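Local coordinates for protein bottromycin amidohydrolase (Streptomyces purpureus, PDB 6I5S) that probably hydrolyses an amide bond in bottromycin biosynthesis, as a thiazoline-specific gatekeeper amidohydrolase with a two-zinc active site, at residues A[22-28]-A[100-104]; A[206-211]-A[224-229]; A[252-256]-A[328-332]. One frame throughout, in Å; residues are numbered along the deposited sequence.

How the interactions relate
From the N terminus, helix 23-31 comes first, and interaction 1 closes the loop from it to helix 100-108, a span rich in strand that includes strand 84-95 of the mixed sheet. Interaction 2 then closes a short loop, through helix 217-223, between 206-211 and strand 226-228, and brings two histidines onto one zinc. Helix 245-254 is the next regular element, and interaction 3 ties its C-terminal end to helix 316-338 across a mostly helical span. The three follow in series, none enclosing or crossing another. Interactions 2 and 3 come within about 6 Å at their nearest atoms; interaction 1 lies across the chain's centre from both, its centre about 30 Å and 40 Å from theirs.

Interaction 1: residues A[22-28]-A[100-104]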
# COMPACT_ATOMS: atom_id res chain seq x y z
N ASP A 22 -14.81 -19.30 -6.29
CA ASP A 22 -14.72 -18.52 -5.06
C ASP A 22 -15.81 -17.45 -5.04
O ASP A 22 -16.06 -16.78 -6.05
CB ASP A 22 -13.34 -17.89 -4.97
CG ASP A 22 -13.13 -17.13 -3.66
OD1 ASP A 22 -12.53 -17.66 -2.71
OD2 ASP A 22 -13.56 -15.97 -3.58
N PRO A 23 -16.49 -17.25 -3.90
CA PRO A 23 -17.61 -16.29 -3.88
C PRO A 23 -17.19 -14.84 -4.05
O PRO A 23 -17.97 -14.03 -4.58
CB PRO A 23 -18.21 -16.49 -2.48
CG PRO A 23 -17.33 -17.44 -1.78
CD PRO A 23 -16.14 -17.72 -2.56
N LEU A 24 -16.02 -14.49 -3.54
CA LEU A 24 -15.52 -13.13 -3.71
C LEU A 24 -15.12 -12.87 -5.16
O LEU A 24 -15.38 -11.79 -5.69
CB LEU A 24 -14.33 -12.89 -2.77
CG LEU A 24 -14.63 -12.70 -1.26
CD1 LEU A 24 -13.30 -12.43 -0.50
CD2 LEU A 24 -15.52 -11.57 -1.11
N VAL A 25 -14.49 -13.85 -5.81
CA VAL A 25 -14.17 -13.73 -7.24
C VAL A 25 -15.44 -13.56 -8.04
O VAL A 25 -15.54 -12.71 -8.94
CB VAL A 25 -13.39 -14.96 -7.71
CG1 VAL A 25 -13.14 -14.90 -9.22
CG2 VAL A 25 -12.06 -15.06 -7.01
N ALA A 26 -16.44 -14.38 -7.73
CA ALA A 26 -17.72 -14.27 -8.43
C ALA A 26 -18.31 -12.87 -8.30
O ALA A 26 -18.83 -12.31 -9.27
CB ALA A 26 -18.70 -15.32 -7.89
N ALA A 27 -18.26 -12.29 -7.08
CA ALA A 27 -18.77 -10.94 -6.88
C ALA A 27 -18.01 -9.92 -7.73
O ALA A 27 -18.64 -9.05 -8.36
CB ALA A 27 -18.74 -10.56 -5.41
N LEU A 28 -16.67 -10.03 -7.77
CA LEU A 28 -15.85 -9.06 -8.51
C LEU A 28 -16.07 -9.24 -10.02
O LEU A 28 -16.09 -8.26 -10.77
CB LEU A 28 -14.37 -9.20 -8.14
CG LEU A 28 -14.00 -9.00 -6.67
CD1 LEU A 28 -12.56 -9.20 -6.53
CD2 LEU A 28 -14.33 -7.59 -6.29
N VAL A 100 -7.72 -13.09 -2.92
CA VAL A 100 -8.80 -12.19 -3.32
C VAL A 100 -9.38 -11.43 -2.12
O VAL A 100 -9.88 -10.31 -2.29
CB VAL A 100 -9.88 -12.99 -4.07
CG1 VAL A 100 -10.48 -14.04 -3.18
CG2 VAL A 100 -10.96 -12.06 -4.60
N SER A 101 -9.28 -11.99 -0.91
CA SER A 101 -9.69 -11.24 0.28
C SER A 101 -8.95 -9.91 0.39
O SER A 101 -9.54 -8.89 0.75
CB SER A 101 -9.45 -12.11 1.51
OG SER A 101 -9.69 -11.38 2.69
N ASP A 102 -7.64 -9.92 0.14
CA ASP A 102 -6.87 -8.68 0.17
C ASP A 102 -7.36 -7.70 -0.89
O ASP A 102 -7.39 -6.49 -0.64
CB ASP A 102 -5.39 -8.98 -0.08
CG ASP A 102 -4.81 -10.01 0.86
OD1 ASP A 102 -5.36 -10.22 1.96
OD2 ASP A 102 -3.74 -10.60 0.55
N LEU A 103 -7.65 -8.18 -2.10
CA LEU A 103 -8.08 -7.30 -3.17
C LEU A 103 -9.38 -6.59 -2.80
O LEU A 103 -9.54 -5.38 -3.01
CB LEU A 103 -8.23 -8.11 -4.47
CG LEU A 103 -6.93 -8.70 -5.08
CD1 LEU A 103 -7.28 -9.60 -6.24
CD2 LEU A 103 -6.01 -7.60 -5.53
N VAL A 104 -10.31 -7.33 -2.20
CA VAL A 104 -11.58 -6.74 -1.78
C VAL A 104 -11.39 -5.74 -0.66
O VAL A 104 -11.96 -4.65 -0.68
CB VAL A 104 -12.59 -7.85 -1.41
CG1 VAL A 104 -13.84 -7.19 -0.77
CG2 VAL A 104 -12.98 -8.71 -2.65
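Here helix 23-31 packs against helix 100-108, which follows strand 84-95, the carrier of zinc ligand His-94, in what is probably the distorted (beta/alpha)-barrel of the amidohydrolase superfamily. The two short axes, 23-28 and 100-104, pass 9.9 Å apart at 44°, with both helices running in broadly the same direction; Leu-24 and Val-100 are the nearest CA pair, at 6.8 Å.

The interface itself is apolar, and together the two segments bury 290 Å². Val-100 sits at its centre. Its CG2 touches Leu-24 CB at 3.9 Å, Val-25 CG2 at 4.0 Å and Leu-28 CD1 at 3.8 Å, so a single methyl meets residues from two successive turns of the partner helix. One turn further on, Val-104 CG2 repeats the theme, lying 4.1 Å from Leu-24 CD2 and 3.9 Å from Leu-28 CD1. Leu-24 also reaches past Val-100, its CD1 lying 3.9 Å from the CA of Ser-101. Leu-440 of helix 431-444 packs on Leu-24 as well, while Arg-441 touches Ser-101 and Val-104, so a third helix borders this contact.

The two aspartates bond within their own segment or outside the pair. Asp-22 is the N-cap of the first helix, with chi1 near 180°: OD2 accepts from Val-25 N at 3.2 Å and, more weakly, from Leu-24 N at 2.9 Å. On the far side of the second helix, Asp-102 points away from the interface and forms a salt bridge with Arg-300. The capping carboxylate also borders the apolar patch, where Asp-22 OD2 comes within 3.7 Å of Val-100 CG1.

Interaction 2: residues A[206-211]-A[224-229]; sequences PVVGHV and MRSTEH. With ZN (zinc ion), chain B.
This contact builds half of the binuclear zinc site, as in the (beta/alpha)-barrel amidohydrolases: His-210 and His-229, near the C-terminal ends of 206-211 and 224-229, share one zinc. The segments run 51° apart, with Val-207 opposite Met-224, Val-208 opposite Ser-226 and Gly-209 opposite Thr-227 (CA pairs 5.1, 4.9 and 5.2 Å). Two backbone hydrogen bonds set this register: Arg-225 N to Val-207 O, 2.7 Å, and Glu-228 N to Gly-209 O, 3.0 Å. Water 1 bridges Val-211 N (3.0 Å) and Glu-228 O (2.8 Å). Gly-209, at phi/psi 122/-147, a conformation that calls for glycine, has its N 3.5 Å from Met-224 CE. Pro-206 CB covers one face of the Arg-225 guanidinium, 3.7 Å from CZ; Arg-225 NH1 hydrogen-bonds to Val-388 O. Ser-226 OG donates to Glu-228 OE2 at 2.7 Å, and Arg-115 pairs with that carboxylate. Both histidines are m in chi1, their ring planes 81° apart; His-229 has positive phi (70/11). His-210 ND1 is hydrogen-bonded to Asp-186 and His-229 ND1 to Thr-272; Xaa183, the carboxylated lysine, completes the site. Zinc is bound by His-210 NE2 and water 2 at 2.1 Å, and by His-229 NE2 and water 3 at 2.2 Å.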
# COMPACT_ATOMS: atom_id res chain seq x y z
N PRO A 206 13.07 0.57 -12.54
CA PRO A 206 13.29 1.08 -11.17
C PRO A 206 13.66 -0.00 -10.20
O PRO A 206 13.18 -1.14 -10.30
CB PRO A 206 11.94 1.70 -10.80
CG PRO A 206 10.97 1.07 -11.63
CD PRO A 206 11.66 0.68 -12.94
N VAL A 207 14.53 0.37 -9.24
CA VAL A 207 14.93 -0.50 -8.15
C VAL A 207 14.39 0.07 -6.84
O VAL A 207 14.63 1.24 -6.51
CB VAL A 207 16.46 -0.67 -8.08
CG1 VAL A 207 16.83 -1.56 -6.91
CG2 VAL A 207 17.01 -1.21 -9.43
N VAL A 208 13.68 -0.77 -6.08
CA VAL A 208 13.07 -0.38 -4.84
C VAL A 208 13.52 -1.37 -3.77
O VAL A 208 14.18 -2.36 -4.06
CB VAL A 208 11.53 -0.32 -4.91
CG1 VAL A 208 11.09 0.71 -5.91
CG2 VAL A 208 10.93 -1.69 -5.26
N GLY A 209 13.12 -1.12 -2.52
CA GLY A 209 13.28 -2.11 -1.48
C GLY A 209 14.11 -1.62 -0.30
O GLY A 209 14.01 -0.45 0.13
N HIS A 210 14.83 -2.55 0.31
CA HIS A 210 15.61 -2.29 1.51
C HIS A 210 16.97 -1.75 1.15
O HIS A 210 17.65 -2.33 0.32
CB HIS A 210 15.82 -3.58 2.32
CG HIS A 210 14.55 -4.20 2.84
ND1 HIS A 210 14.57 -5.23 3.76
CD2 HIS A 210 13.25 -3.96 2.56
CE1 HIS A 210 13.31 -5.58 4.03
NE2 HIS A 210 12.50 -4.83 3.31
N VAL A 211 17.42 -0.70 1.84
CA VAL A 211 18.81 -0.26 1.64
C VAL A 211 19.70 -1.40 2.07
O VAL A 211 19.65 -1.80 3.24
CB VAL A 211 19.16 1.02 2.43
CG1 VAL A 211 20.66 1.37 2.34
CG2 VAL A 211 18.27 2.20 1.97
N MET A 224 18.12 4.38 -5.92
CA MET A 224 16.88 3.62 -5.79
C MET A 224 15.65 4.50 -5.99
O MET A 224 15.59 5.64 -5.51
CB MET A 224 16.81 2.93 -4.41
CG MET A 224 17.92 1.84 -4.26
SD MET A 224 17.94 1.06 -2.63
CE MET A 224 16.35 0.21 -2.53
N ARG A 225 14.66 3.97 -6.69
CA ARG A 225 13.45 4.73 -6.95
C ARG A 225 12.70 5.00 -5.65
O ARG A 225 12.15 6.09 -5.46
CB ARG A 225 12.55 4.00 -7.94
CG ARG A 225 11.05 4.47 -8.06
CD ARG A 225 10.96 5.79 -8.76
NE ARG A 225 11.49 5.70 -10.10
CZ ARG A 225 10.87 5.24 -11.16
NH1 ARG A 225 9.63 4.75 -11.09
NH2 ARG A 225 11.52 5.26 -12.30
N SER A 226 12.70 4.04 -4.74
CA SER A 226 12.17 4.26 -3.41
C SER A 226 12.91 3.34 -2.43
O SER A 226 13.47 2.31 -2.82
CB SER A 226 10.66 3.98 -3.31
OG SER A 226 10.39 2.56 -3.40
N THR A 227 12.88 3.72 -1.17
CA THR A 227 13.40 2.91 -0.06
C THR A 227 12.29 2.73 0.97
O THR A 227 11.44 3.62 1.17
CB THR A 227 14.64 3.50 0.61
OG1 THR A 227 14.38 4.82 1.12
CG2 THR A 227 15.83 3.60 -0.42
N GLU A 228 12.27 1.53 1.56
CA GLU A 228 11.16 1.09 2.39
C GLU A 228 11.57 0.98 3.87
O GLU A 228 12.71 0.62 4.20
CB GLU A 228 10.62 -0.28 1.94
CG GLU A 228 10.46 -0.41 0.38
CD GLU A 228 9.47 0.57 -0.13
OE1 GLU A 228 8.32 0.52 0.39
OE2 GLU A 228 9.80 1.40 -1.00
N HIS A 229 10.59 1.23 4.71
CA HIS A 229 10.63 0.95 6.16
C HIS A 229 11.57 1.86 6.93
O HIS A 229 11.79 1.61 8.13
CB HIS A 229 11.03 -0.51 6.45
CG HIS A 229 10.36 -1.54 5.62
ND1 HIS A 229 8.99 -1.71 5.58
CD2 HIS A 229 10.88 -2.52 4.82
CE1 HIS A 229 8.70 -2.71 4.76
NE2 HIS A 229 9.82 -3.23 4.31
ZN ZN B . 10.43 -5.25 3.73
O HOH W 1 15.28 0.96 3.07
O HOH W 2 10.59 -7.32 4.25
O HOH W 3 8.41 -5.99 4.31

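Interaction 3: residues A[252-256]-A[328-332]; sequences ALRHH and RLGRI
Arg-328 opens the helical segment 328-332 and reaches across to the C-terminal end of helix 245-254, where residues 252-254 are helical and His-255 leaves the helix. Its chi angles run m, t, p, which lays one face of the guanidinium over Leu-253 CB, 3.7 Å from NH1, while NH2 makes a weak hydrogen bond of 3.4 Å to Leu-253 O. The CA atoms of Leu-253 and Arg-328 are 8.0 Å apart. Next, Leu-329 sends CD2 to within 4.3 Å of Leu-253 CD2, and it also packs on Leu-273 and Trp-276 of helix 273-280. Here helix 316-338 packs side-on against the C-terminal end of helix 245-254, the next helix after strand 226-228, at whose end zinc ligand His-229 lies. One turn on, Ile-332 (chi1 m, chi2 t) closes the contact: its CD1 lies 3.5 Å from Leu-253 CD2, and the same CD1 also sits over one face of the His-256 ring (chi1 t) in a CH-pi contact, 4.2 Å from the centroid and 23° off the normal.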
# COMPACT_ATOMS: atom_id res chain seq x y z
N ALA A 252 20.12 3.05 17.90
CA ALA A 252 20.19 3.74 16.62
C ALA A 252 19.58 5.13 16.73
O ALA A 252 20.13 6.12 16.23
CB ALA A 252 19.48 2.92 15.55
N LEU A 253 18.42 5.23 17.37
CA LEU A 253 17.76 6.52 17.47
C LEU A 253 18.51 7.44 18.41
O LEU A 253 18.60 8.64 18.16
CB LEU A 253 16.31 6.32 17.93
CG LEU A 253 15.42 5.60 16.92
CD1 LEU A 253 14.09 5.19 17.49
CD2 LEU A 253 15.20 6.48 15.72
N ARG A 254 19.08 6.88 19.48
CA ARG A 254 19.95 7.66 20.36
C ARG A 254 21.02 8.37 19.56
O ARG A 254 21.31 9.55 19.81
CB ARG A 254 20.56 6.73 21.43
CG ARG A 254 21.84 7.19 22.12
CD ARG A 254 21.61 8.35 23.01
NE ARG A 254 22.78 8.64 23.84
CZ ARG A 254 23.87 9.26 23.41
NH1 ARG A 254 23.95 9.65 22.14
NH2 ARG A 254 24.88 9.49 24.24
N HIS A 255 21.60 7.70 18.55
CA HIS A 255 22.66 8.29 17.73
C HIS A 255 22.12 8.94 16.46
O HIS A 255 22.83 8.99 15.46
CB HIS A 255 23.71 7.23 17.39
CG HIS A 255 24.44 6.70 18.58
ND1 HIS A 255 25.34 7.45 19.31
CD2 HIS A 255 24.40 5.48 19.19
CE1 HIS A 255 25.82 6.73 20.31
NE2 HIS A 255 25.27 5.53 20.26
N HIS A 256 20.90 9.45 16.49
CA HIS A 256 20.30 10.05 15.30
C HIS A 256 19.92 11.50 15.57
O HIS A 256 19.41 11.83 16.65
CB HIS A 256 19.06 9.24 14.87
CG HIS A 256 18.44 9.72 13.59
ND1 HIS A 256 17.45 10.67 13.55
CD2 HIS A 256 18.70 9.39 12.30
CE1 HIS A 256 17.12 10.91 12.30
NE2 HIS A 256 17.86 10.15 11.52
N ARG A 328 8.80 7.89 17.43
CA ARG A 328 10.00 8.59 16.95
C ARG A 328 10.26 8.32 15.47
O ARG A 328 10.70 9.21 14.75
CB ARG A 328 11.23 8.20 17.78
CG ARG A 328 11.13 8.75 19.24
CD ARG A 328 12.39 8.54 20.04
NE ARG A 328 13.49 9.29 19.46
CZ ARG A 328 14.74 9.17 19.84
NH1 ARG A 328 15.06 8.32 20.80
NH2 ARG A 328 15.68 9.89 19.24
N LEU A 329 10.03 7.08 15.03
CA LEU A 329 10.10 6.77 13.59
C LEU A 329 9.14 7.65 12.78
O LEU A 329 9.49 8.16 11.70
CB LEU A 329 9.80 5.30 13.34
CG LEU A 329 10.80 4.26 13.88
CD1 LEU A 329 10.43 2.86 13.45
CD2 LEU A 329 12.20 4.54 13.38
N GLY A 330 7.94 7.88 13.32
CA GLY A 330 7.01 8.75 12.63
C GLY A 330 7.52 10.17 12.57
O GLY A 330 7.36 10.84 11.55
N ARG A 331 8.14 10.66 13.66
CA ARG A 331 8.71 12.00 13.61
C ARG A 331 9.87 12.08 12.63
O ARG A 331 10.07 13.13 12.00
CB ARG A 331 9.12 12.45 15.03
CG ARG A 331 7.89 12.63 15.95
CD ARG A 331 8.23 13.49 17.15
NE ARG A 331 9.04 12.76 18.13
CZ ARG A 331 8.54 11.89 19.00
NH1 ARG A 331 7.24 11.63 19.01
NH2 ARG A 331 9.34 11.29 19.86
N ILE A 332 10.60 10.99 12.44
CA ILE A 332 11.66 10.97 11.42
C ILE A 332 11.05 11.08 10.02
O ILE A 332 11.55 11.86 9.18
CB ILE A 332 12.52 9.71 11.54
CG1 ILE A 332 13.33 9.76 12.83
CG2 ILE A 332 13.44 9.60 10.32
CD1 ILE A 332 14.09 8.49 13.12